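Local coordinates for Rik1-associated factor 1 (PDB 4O9D), which serves, here as its WD-repeat beta-propeller domain, in the fission yeast Clr4 methyltransferase complex that ubiquitylates and methylates histone H3 to establish heterochromatin, at residues A[176-187]-A[199-207]; A[211-219]-A[228-239]. All blocks are in the same frame, centred on the assembly; numbering follows the deposited sequence.

Contact 1. Residues A[176-187]-A[199-207]; sequences ALEKGYSASLIE and VIIGYDSFH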
loop_
_atom_site.group_PDB
_atom_site.type_symbol
_atom_site.label_atom_id
_atom_site.label_comp_id
_atom_site.label_asym_id
_atom_site.label_seq_id
_atom_site.Cartn_x
_atom_site.Cartn_y
_atom_site.Cartn_z
ATOM N N ALA A 176 -0.441 23.053 -6.316
ATOM C CA ALA A 176 -0.303 22.216 -5.129
ATOM C C ALA A 176 0.888 22.683 -4.299
ATOM O O ALA A 176 0.794 22.859 -3.080
ATOM C CB ALA A 176 -0.120 20.762 -5.536
ATOM N N LEU A 177 2.024 22.909 -4.953
ATOM C CA LEU A 177 3.210 23.305 -4.200
ATOM C C LEU A 177 3.012 24.651 -3.501
ATOM O O LEU A 177 3.446 24.819 -2.367
ATOM C CB LEU A 177 4.434 23.335 -5.102
ATOM C CG LEU A 177 4.959 21.965 -5.525
ATOM C CD1 LEU A 177 5.902 22.114 -6.698
ATOM C CD2 LEU A 177 5.667 21.285 -4.387
ATOM N N GLU A 178 2.354 25.602 -4.164
ATOM C CA GLU A 178 2.057 26.901 -3.532
ATOM C C GLU A 178 1.287 26.711 -2.240
ATOM O O GLU A 178 1.484 27.441 -1.265
ATOM C CB GLU A 178 1.197 27.775 -4.450
ATOM C CG GLU A 178 1.899 28.348 -5.675
ATOM C CD GLU A 178 0.915 29.085 -6.578
ATOM O OE1 GLU A 178 -0.153 29.481 -6.056
ATOM O OE2 GLU A 178 1.186 29.254 -7.796
ATOM N N LYS A 179 0.378 25.739 -2.252
ATOM C CA LYS A 179 -0.484 25.479 -1.104
ATOM C C LYS A 179 0.186 24.606 -0.040
ATOM O O LYS A 179 -0.428 24.302 0.976
ATOM C CB LYS A 179 -1.796 24.842 -1.578
ATOM C CG LYS A 179 -2.671 25.811 -2.388
ATOM C CD LYS A 179 -3.860 25.098 -2.985
ATOM C CE LYS A 179 -4.881 26.075 -3.531
ATOM N NZ LYS A 179 -5.986 25.334 -4.195
ATOM N N GLY A 180 1.439 24.224 -0.269
ATOM C CA GLY A 180 2.185 23.426 0.691
ATOM C C GLY A 180 1.696 21.984 0.861
ATOM O O GLY A 180 1.938 21.389 1.907
ATOM N N TYR A 181 1.038 21.428 -0.162
ATOM C CA TYR A 181 0.558 20.049 -0.123
ATOM C C TYR A 181 1.675 19.007 -0.170
ATOM O O TYR A 181 2.764 19.258 -0.688
ATOM C CB TYR A 181 -0.414 19.772 -1.279
ATOM C CG TYR A 181 -1.751 20.491 -1.184
ATOM C CD1 TYR A 181 -2.147 21.138 -0.018
ATOM C CD2 TYR A 181 -2.607 20.529 -2.270
ATOM C CE1 TYR A 181 -3.384 21.786 0.060
ATOM C CE2 TYR A 181 -3.821 21.185 -2.207
ATOM C CZ TYR A 181 -4.203 21.806 -1.035
ATOM O OH TYR A 181 -5.417 22.460 -0.976
ATOM N N SER A 182 1.394 17.831 0.372
ATOM C CA SER A 182 2.335 16.711 0.290
ATOM C C SER A 182 1.819 15.744 -0.754
ATOM O O SER A 182 0.611 15.565 -0.869
ATOM C CB SER A 182 2.470 16.025 1.635
ATOM O OG SER A 182 3.179 16.864 2.550
ATOM N N ALA A 183 2.718 15.168 -1.550
ATOM C CA ALA A 183 2.334 14.112 -2.468
ATOM C C ALA A 183 2.423 12.818 -1.676
ATOM O O ALA A 183 3.518 12.418 -1.233
ATOM C CB ALA A 183 3.248 14.063 -3.662
ATOM N N SER A 184 1.281 12.160 -1.492
ATOM C CA SER A 184 1.240 10.981 -0.628
ATOM C C SER A 184 0.694 9.690 -1.264
ATOM O O SER A 184 0.764 8.637 -0.629
ATOM C CB SER A 184 0.421 11.299 0.633
ATOM O OG SER A 184 1.046 12.331 1.391
ATOM N N LEU A 185 0.133 9.767 -2.472
ATOM C CA LEU A 185 -0.388 8.580 -3.171
ATOM C C LEU A 185 0.074 8.622 -4.604
ATOM O O LEU A 185 0.157 9.705 -5.180
ATOM C CB LEU A 185 -1.923 8.575 -3.161
ATOM C CG LEU A 185 -2.473 8.736 -1.739
ATOM C CD1 LEU A 185 -3.963 9.122 -1.779
ATOM C CD2 LEU A 185 -2.230 7.472 -0.981
ATOM N N ILE A 186 0.298 7.470 -5.222
ATOM C CA ILE A 186 0.762 7.488 -6.617
ATOM C C ILE A 186 0.477 6.162 -7.304
ATOM O O ILE A 186 0.651 5.093 -6.703
ATOM C CB ILE A 186 2.276 7.883 -6.671
ATOM C CG1 ILE A 186 2.645 8.589 -7.991
ATOM C CG2 ILE A 186 3.210 6.651 -6.408
ATOM C CD1 ILE A 186 3.957 9.412 -7.895
ATOM N N GLU A 187 -0.008 6.227 -8.547
ATOM C CA GLU A 187 -0.278 5.023 -9.343
ATOM C C GLU A 187 -0.065 5.303 -10.839
ATOM O O GLU A 187 -0.352 6.400 -11.329
ATOM C CB GLU A 187 -1.742 4.536 -9.163
ATOM C CG GLU A 187 -2.213 4.301 -7.732
ATOM C CD GLU A 187 -1.777 2.949 -7.135
ATOM O OE1 GLU A 187 -1.663 2.870 -5.876
ATOM O OE2 GLU A 187 -1.561 1.984 -7.915
ATOM N N VAL A 199 0.342 9.113 -14.801
ATOM C CA VAL A 199 0.702 8.976 -13.396
ATOM C C VAL A 199 -0.333 9.776 -12.633
ATOM O O VAL A 199 -0.521 10.972 -12.879
ATOM C CB VAL A 199 2.092 9.566 -13.114
ATOM C CG1 VAL A 199 2.467 9.415 -11.627
ATOM C CG2 VAL A 199 3.123 8.904 -14.032
ATOM N N ILE A 200 -1.025 9.101 -11.724
ATOM C CA ILE A 200 -2.007 9.743 -10.873
ATOM C C ILE A 200 -1.310 10.070 -9.557
ATOM O O ILE A 200 -0.642 9.216 -8.974
ATOM C CB ILE A 200 -3.194 8.769 -10.595
ATOM C CG1 ILE A 200 -3.833 8.298 -11.912
ATOM C CG2 ILE A 200 -4.206 9.410 -9.670
ATOM C CD1 ILE A 200 -4.569 6.893 -11.760
ATOM N N ILE A 201 -1.444 11.299 -9.081
ATOM C CA ILE A 201 -0.881 11.649 -7.783
ATOM C C ILE A 201 -1.934 12.222 -6.828
ATOM O O ILE A 201 -2.686 13.142 -7.176
ATOM C CB ILE A 201 0.213 12.700 -7.905
ATOM C CG1 ILE A 201 1.316 12.219 -8.847
ATOM C CG2 ILE A 201 0.811 13.028 -6.516
ATOM C CD1 ILE A 201 2.519 13.125 -8.866
ATOM N N GLY A 202 -1.936 11.725 -5.604
ATOM C CA GLY A 202 -2.891 12.201 -4.615
ATOM C C GLY A 202 -2.141 13.030 -3.610
ATOM O O GLY A 202 -1.056 12.630 -3.185
ATOM N N TYR A 203 -2.710 14.182 -3.243
ATOM C CA TYR A 203 -2.066 15.092 -2.306
ATOM C C TYR A 203 -2.848 15.218 -0.990
ATOM O O TYR A 203 -4.085 15.115 -0.970
ATOM C CB TYR A 203 -1.906 16.493 -2.938
ATOM C CG TYR A 203 -1.067 16.531 -4.199
ATOM C CD1 TYR A 203 -1.607 16.186 -5.438
ATOM C CD2 TYR A 203 0.257 16.961 -4.167
ATOM C CE1 TYR A 203 -0.834 16.234 -6.615
ATOM C CE2 TYR A 203 1.038 16.997 -5.336
ATOM C CZ TYR A 203 0.485 16.651 -6.546
ATOM O OH TYR A 203 1.257 16.701 -7.693
ATOM N N ASP A 204 -2.130 15.452 0.101
ATOM C CA ASP A 204 -2.768 15.755 1.376
ATOM C C ASP A 204 -1.984 16.887 2.043
ATOM O O ASP A 204 -1.060 17.406 1.451
ATOM C CB ASP A 204 -2.882 14.506 2.257
ATOM C CG ASP A 204 -1.526 13.849 2.562
ATOM O OD1 ASP A 204 -0.462 14.478 2.347
ATOM O OD2 ASP A 204 -1.533 12.699 3.063
ATOM N N SER A 205 -2.353 17.278 3.256
ATOM C CA SER A 205 -1.746 18.445 3.883
ATOM C C SER A 205 -1.451 18.253 5.371
ATOM O O SER A 205 -2.361 18.167 6.184
ATOM C CB SER A 205 -2.673 19.643 3.713
ATOM O OG SER A 205 -3.970 19.319 4.213
ATOM N N PHE A 206 -0.169 18.237 5.732
ATOM C CA PHE A 206 0.227 18.065 7.136
ATOM C C PHE A 206 0.301 19.389 7.897
ATOM O O PHE A 206 0.300 19.407 9.131
ATOM C CB PHE A 206 1.584 17.367 7.221
ATOM C CG PHE A 206 1.566 15.957 6.719
ATOM C CD1 PHE A 206 1.635 15.693 5.363
ATOM C CD2 PHE A 206 1.478 14.902 7.601
ATOM C CE1 PHE A 206 1.623 14.406 4.897
ATOM C CE2 PHE A 206 1.466 13.606 7.146
ATOM C CZ PHE A 206 1.532 13.355 5.792
ATOM N N HIS A 207 0.395 20.492 7.157
ATOM C CA HIS A 207 0.335 21.823 7.753
ATOM C C HIS A 207 -1.114 22.180 8.115
ATOM O O HIS A 207 -1.379 23.243 8.676
ATOM C CB HIS A 207 0.941 22.867 6.799
ATOM C CG HIS A 207 2.420 22.713 6.589
ATOM N ND1 HIS A 207 3.110 23.393 5.604
ATOM C CD2 HIS A 207 3.341 21.962 7.242
ATOM C CE1 HIS A 207 4.390 23.064 5.659
ATOM N NE2 HIS A 207 4.557 22.199 6.645
HETATM O O HOH W 1 1.808 19.116 3.661
#
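Gly202 O takes two backbone hydrogen bonds at once, from Ser184 N at 2.9 Å and from Leu185 N at 3.2 Å, the second N-H arriving tilted out of the carbonyl plane. This is a classic beta bulge in the antiparallel pairing of strands 182-189 and 198-204, and it shifts the register by one residue. Gly202 has no side chain, and a CB there would collide with Leu185 CD1. From within the bulge, Ser184 OG, also bonded to His134 ND1, donates to Asp204 OD1 at 2.8 Å, meeting it from above the carboxylate plane. Asp204 CG stands between its own backbone N and carbonyl carbon (chi1 58°), which turns the carboxylate back over the serines; an alanine here would probably leave Ser184 OG without this acceptor and uncover Ser182 CB. Next along, the edge of the Phe206 ring meets Ser182 OG, with CD1 3.4 Å away; that hydroxyl is hydrogen-bonded to Lys149 O, and a water joins it to Gly180 O and Phe206 N. On the other face of the sheet the Tyr203 ring is sandwiched: Ala176 CB makes a CH-pi contact 4.2 Å from its centroid, and Ile201 CG2 lies over the opposite face. Ile186 CG1 packs on Val199 CG1 at 3.7 Å. Helix 174-178, closed by a Schellman motif at Gly180, leads into this hairpin; strand 214-219 continues the sheet, while Leu185 and Glu187 pack on strand 235-241 of the next.

Contact 2. Residues A[211-219]-A[228-239]; sequences NRGCLALFD and KFNTADEAFTSL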
loop_
_atom_site.group_PDB
_atom_site.type_symbol
_atom_site.label_atom_id
_atom_site.label_comp_id
_atom_site.label_asym_id
_atom_site.label_seq_id
_atom_site.Cartn_x
_atom_site.Cartn_y
_atom_site.Cartn_z
ATOM N N ASN A 211 -7.861 19.269 6.445
ATOM C CA ASN A 211 -8.135 18.174 5.507
ATOM C C ASN A 211 -8.188 18.686 4.052
ATOM O O ASN A 211 -9.225 18.624 3.393
ATOM C CB ASN A 211 -9.439 17.438 5.868
ATOM C CG ASN A 211 -9.253 16.363 6.969
ATOM O OD1 ASN A 211 -8.142 15.940 7.279
ATOM N ND2 ASN A 211 -10.361 15.907 7.524
ATOM N N ARG A 212 -7.057 19.195 3.566
ATOM C CA ARG A 212 -6.942 19.682 2.190
ATOM C C ARG A 212 -5.964 18.840 1.394
ATOM O O ARG A 212 -5.238 18.043 1.953
ATOM C CB ARG A 212 -6.435 21.115 2.191
ATOM C CG ARG A 212 -6.880 21.877 3.390
ATOM C CD ARG A 212 -8.321 22.213 3.260
ATOM N NE ARG A 212 -8.520 23.276 2.282
ATOM C CZ ARG A 212 -9.497 24.168 2.351
ATOM N NH1 ARG A 212 -10.369 24.119 3.352
ATOM N NH2 ARG A 212 -9.605 25.104 1.414
ATOM N N GLY A 213 -5.942 19.065 0.087
ATOM C CA GLY A 213 -5.163 18.258 -0.837
ATOM C C GLY A 213 -5.851 18.313 -2.181
ATOM O O GLY A 213 -6.695 19.203 -2.445
ATOM N N CYS A 214 -5.520 17.351 -3.029
ATOM C CA CYS A 214 -6.145 17.253 -4.351
ATOM C C CYS A 214 -5.655 15.988 -5.075
ATOM O O CYS A 214 -4.801 15.257 -4.562
ATOM C CB CYS A 214 -5.809 18.486 -5.184
ATOM S SG CYS A 214 -4.042 18.701 -5.461
ATOM N N LEU A 215 -6.215 15.750 -6.259
ATOM C CA LEU A 215 -5.863 14.606 -7.086
ATOM C C LEU A 215 -5.516 15.123 -8.493
ATOM O O LEU A 215 -6.311 15.860 -9.098
ATOM C CB LEU A 215 -7.045 13.618 -7.115
ATOM C CG LEU A 215 -6.768 12.256 -7.756
ATOM C CD1 LEU A 215 -5.803 11.449 -6.842
ATOM C CD2 LEU A 215 -8.063 11.527 -8.006
ATOM N N ALA A 216 -4.307 14.808 -8.979
ATOM C CA ALA A 216 -3.838 15.311 -10.275
ATOM C C ALA A 216 -3.348 14.205 -11.210
ATOM O O ALA A 216 -3.068 13.078 -10.772
ATOM C CB ALA A 216 -2.722 16.326 -10.078
ATOM N N LEU A 217 -3.236 14.533 -12.497
ATOM C CA LEU A 217 -2.763 13.573 -13.476
ATOM C C LEU A 217 -1.543 14.114 -14.206
ATOM O O LEU A 217 -1.490 15.309 -14.522
ATOM C CB LEU A 217 -3.857 13.293 -14.494
ATOM C CG LEU A 217 -3.660 12.069 -15.399
ATOM C CD1 LEU A 217 -3.779 10.726 -14.611
ATOM C CD2 LEU A 217 -4.659 12.125 -16.583
ATOM N N PHE A 218 -0.583 13.230 -14.494
ATOM C CA PHE A 218 0.620 13.595 -15.252
ATOM C C PHE A 218 0.814 12.630 -16.444
ATOM O O PHE A 218 0.395 11.470 -16.396
ATOM C CB PHE A 218 1.851 13.524 -14.349
ATOM C CG PHE A 218 1.941 14.629 -13.326
ATOM C CD1 PHE A 218 1.226 14.556 -12.132
ATOM C CD2 PHE A 218 2.762 15.720 -13.549
ATOM C CE1 PHE A 218 1.320 15.579 -11.186
ATOM C CE2 PHE A 218 2.862 16.739 -12.623
ATOM C CZ PHE A 218 2.138 16.680 -11.441
ATOM N N ASP A 219 1.446 13.100 -17.517
ATOM C CA ASP A 219 1.845 12.205 -18.604
ATOM C C ASP A 219 3.232 11.643 -18.285
ATOM O O ASP A 219 4.161 12.407 -17.978
ATOM C CB ASP A 219 1.876 12.964 -19.942
ATOM C CG ASP A 219 2.305 12.082 -21.086
ATOM O OD1 ASP A 219 1.524 11.180 -21.451
ATOM O OD2 ASP A 219 3.436 12.264 -21.582
ATOM N N LYS A 228 -5.966 18.715 -13.127
ATOM C CA LYS A 228 -6.510 18.421 -11.796
ATOM C C LYS A 228 -7.843 17.676 -12.001
ATOM O O LYS A 228 -8.680 18.098 -12.815
ATOM C CB LYS A 228 -6.725 19.721 -11.017
ATOM C CG LYS A 228 -7.164 19.563 -9.565
ATOM C CD LYS A 228 -7.594 20.928 -8.980
ATOM C CE LYS A 228 -7.452 20.966 -7.447
ATOM N NZ LYS A 228 -7.846 22.298 -6.853
ATOM N N PHE A 229 -8.047 16.564 -11.290
ATOM C CA PHE A 229 -9.345 15.905 -11.338
ATOM C C PHE A 229 -10.373 16.816 -10.657
ATOM O O PHE A 229 -10.038 17.549 -9.726
ATOM C CB PHE A 229 -9.293 14.543 -10.645
ATOM C CG PHE A 229 -8.558 13.490 -11.428
ATOM C CD1 PHE A 229 -9.217 12.738 -12.386
ATOM C CD2 PHE A 229 -7.213 13.265 -11.219
ATOM C CE1 PHE A 229 -8.550 11.759 -13.108
ATOM C CE2 PHE A 229 -6.548 12.288 -11.924
ATOM C CZ PHE A 229 -7.218 11.531 -12.878
ATOM N N ASN A 230 -11.611 16.767 -11.121
ATOM C CA ASN A 230 -12.621 17.723 -10.639
ATOM C C ASN A 230 -13.203 17.303 -9.284
ATOM O O ASN A 230 -14.248 16.699 -9.233
ATOM C CB ASN A 230 -13.729 17.895 -11.687
ATOM C CG ASN A 230 -14.723 19.003 -11.333
ATOM O OD1 ASN A 230 -14.396 19.957 -10.629
ATOM N ND2 ASN A 230 -15.953 18.853 -11.800
ATOM N N THR A 231 -12.494 17.616 -8.199
ATOM C CA THR A 231 -13.025 17.481 -6.838
ATOM C C THR A 231 -12.668 18.743 -6.087
ATOM O O THR A 231 -11.820 19.501 -6.529
ATOM C CB THR A 231 -12.366 16.326 -6.039
ATOM O OG1 THR A 231 -11.041 16.711 -5.619
ATOM C CG2 THR A 231 -12.292 15.056 -6.877
ATOM N N ALA A 232 -13.292 18.958 -4.938
ATOM C CA ALA A 232 -12.833 19.999 -4.027
ATOM C C ALA A 232 -11.412 19.700 -3.556
ATOM O O ALA A 232 -10.923 18.561 -3.741
ATOM C CB ALA A 232 -13.776 20.060 -2.818
ATOM N N ASP A 233 -10.763 20.679 -2.909
ATOM C CA ASP A 233 -9.475 20.419 -2.250
ATOM C C ASP A 233 -9.734 19.675 -0.948
ATOM O O ASP A 233 -10.373 20.215 -0.037
ATOM C CB ASP A 233 -8.677 21.706 -1.998
ATOM C CG ASP A 233 -7.800 22.102 -3.201
ATOM O OD1 ASP A 233 -8.179 21.773 -4.354
ATOM O OD2 ASP A 233 -6.728 22.722 -2.988
ATOM N N GLU A 234 -9.276 18.419 -0.907
ATOM C CA GLU A 234 -9.585 17.458 0.151
ATOM C C GLU A 234 -8.337 16.570 0.272
ATOM O O GLU A 234 -7.581 16.427 -0.692
ATOM C CB GLU A 234 -10.803 16.589 -0.227
ATOM C CG GLU A 234 -12.091 17.398 -0.518
ATOM C CD GLU A 234 -13.201 16.585 -1.195
ATOM O OE1 GLU A 234 -12.979 15.428 -1.640
ATOM O OE2 GLU A 234 -14.308 17.132 -1.299
ATOM N N ALA A 235 -8.126 15.991 1.445
ATOM C CA ALA A 235 -6.942 15.170 1.709
ATOM C C ALA A 235 -7.194 13.748 1.230
ATOM O O ALA A 235 -7.966 12.997 1.843
ATOM C CB ALA A 235 -6.616 15.171 3.195
ATOM N N PHE A 236 -6.522 13.368 0.157
ATOM C CA PHE A 236 -6.678 12.037 -0.386
ATOM C C PHE A 236 -5.861 11.029 0.401
ATOM O O PHE A 236 -4.712 11.283 0.761
ATOM C CB PHE A 236 -6.366 12.018 -1.879
ATOM C CG PHE A 236 -7.476 12.597 -2.692
ATOM C CD1 PHE A 236 -7.662 13.969 -2.750
ATOM C CD2 PHE A 236 -8.377 11.776 -3.336
ATOM C CE1 PHE A 236 -8.729 14.503 -3.447
ATOM C CE2 PHE A 236 -9.442 12.310 -4.034
ATOM C CZ PHE A 236 -9.623 13.658 -4.092
ATOM N N THR A 237 -6.501 9.894 0.672
ATOM C CA THR A 237 -5.995 8.898 1.588
ATOM C C THR A 237 -5.714 7.567 0.907
ATOM O O THR A 237 -4.924 6.789 1.404
ATOM C CB THR A 237 -6.987 8.642 2.768
ATOM O OG1 THR A 237 -8.273 8.207 2.275
ATOM C CG2 THR A 237 -7.171 9.904 3.617
ATOM N N SER A 238 -6.337 7.291 -0.233
ATOM C CA SER A 238 -6.156 5.973 -0.806
ATOM C C SER A 238 -6.545 5.931 -2.291
ATOM O O SER A 238 -7.473 6.596 -2.692
ATOM C CB SER A 238 -7.024 4.996 0.010
ATOM O OG SER A 238 -7.256 3.809 -0.685
ATOM N N LEU A 239 -5.823 5.135 -3.078
ATOM C CA LEU A 239 -6.032 4.996 -4.526
ATOM C C LEU A 239 -6.024 3.524 -4.825
ATOM O O LEU A 239 -5.138 2.794 -4.336
ATOM C CB LEU A 239 -4.857 5.617 -5.325
ATOM C CG LEU A 239 -4.579 7.110 -5.310
ATOM C CD1 LEU A 239 -3.392 7.443 -6.291
ATOM C CD2 LEU A 239 -5.783 7.915 -5.725
HETATM O O HOH W 2 -11.373 19.871 2.551
HETATM O O HOH W 3 -8.581 17.274 -7.223
#
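Leu215 O accepts a hydrogen bond from Phe229 N at 2.9 Å, just where the chain leaves the outermost strand of one propeller blade and turns toward the innermost strand of the next. The axes of strands 214-219 and 235-239 lie 73° apart; the one bridge, Ala216 with Lys228, is an antiparallel non-hydrogen-bonded pair that joins strand 214-219 to the last residue of strand 224-228. The other direct polar links are weak, Glu234 N to Gly213 O and Ala235 N to Asn211 O. Gly213 has no side chain, which lets the two backbones come very close; a CB there would run into Glu234 O. Waters fill in: one donates to both Asn211 O and Asp233 O, and another accepts from Leu215 N while donating to Phe229 O and Thr231 OG1, tying the connecting loop to the strand.

The apolar part centres on Leu215, whose side chain enters the cleft between the blades. Its backbone sets CB over the centre of the Phe236 ring, 4.0 Å from the centroid, in a CH-pi contact. CG, anti to the backbone N (chi1 -171°), meets Phe229 CD2 at 3.6 Å, and CD1 slides past Leu239 CD2 at 3.7 Å. The Phe229 ring turns its edge to Leu215 O and Ala216 O, while Leu217 CB meets CE2 obliquely.

A charged pair lies within segment 228-239. Lys228, extended beyond CG, lays CE against Cys214 CB at 3.7 Å on its way to Asp233, whose OD2 is held by Lys179 and Tyr181. The salt bridge itself is short: Lys228 NZ lies 2.6 Å from Asp233 OD1, on its syn lone pair.

Overall arrangement
Contact 1 closes before contact 2 opens along the chain, and their centres lie about 7 Å apart on the same side of the chain's centre. They share one four-stranded antiparallel blade, 182-189, 198-204, 214-219 and 224-228, in which strands 198-204 and 214-219 are neighbours. Contact 1 is the hairpin that begins this blade; contact 2 sets its third strand against the end of the fourth and against strand 235-241, which starts the following blade. Tyr203 N to Cys214 O connects the two directly, while Leu185 CD1 packs against the backbone of Phe236 and Ser238. Together they join pairing within a blade to packing between successive blades.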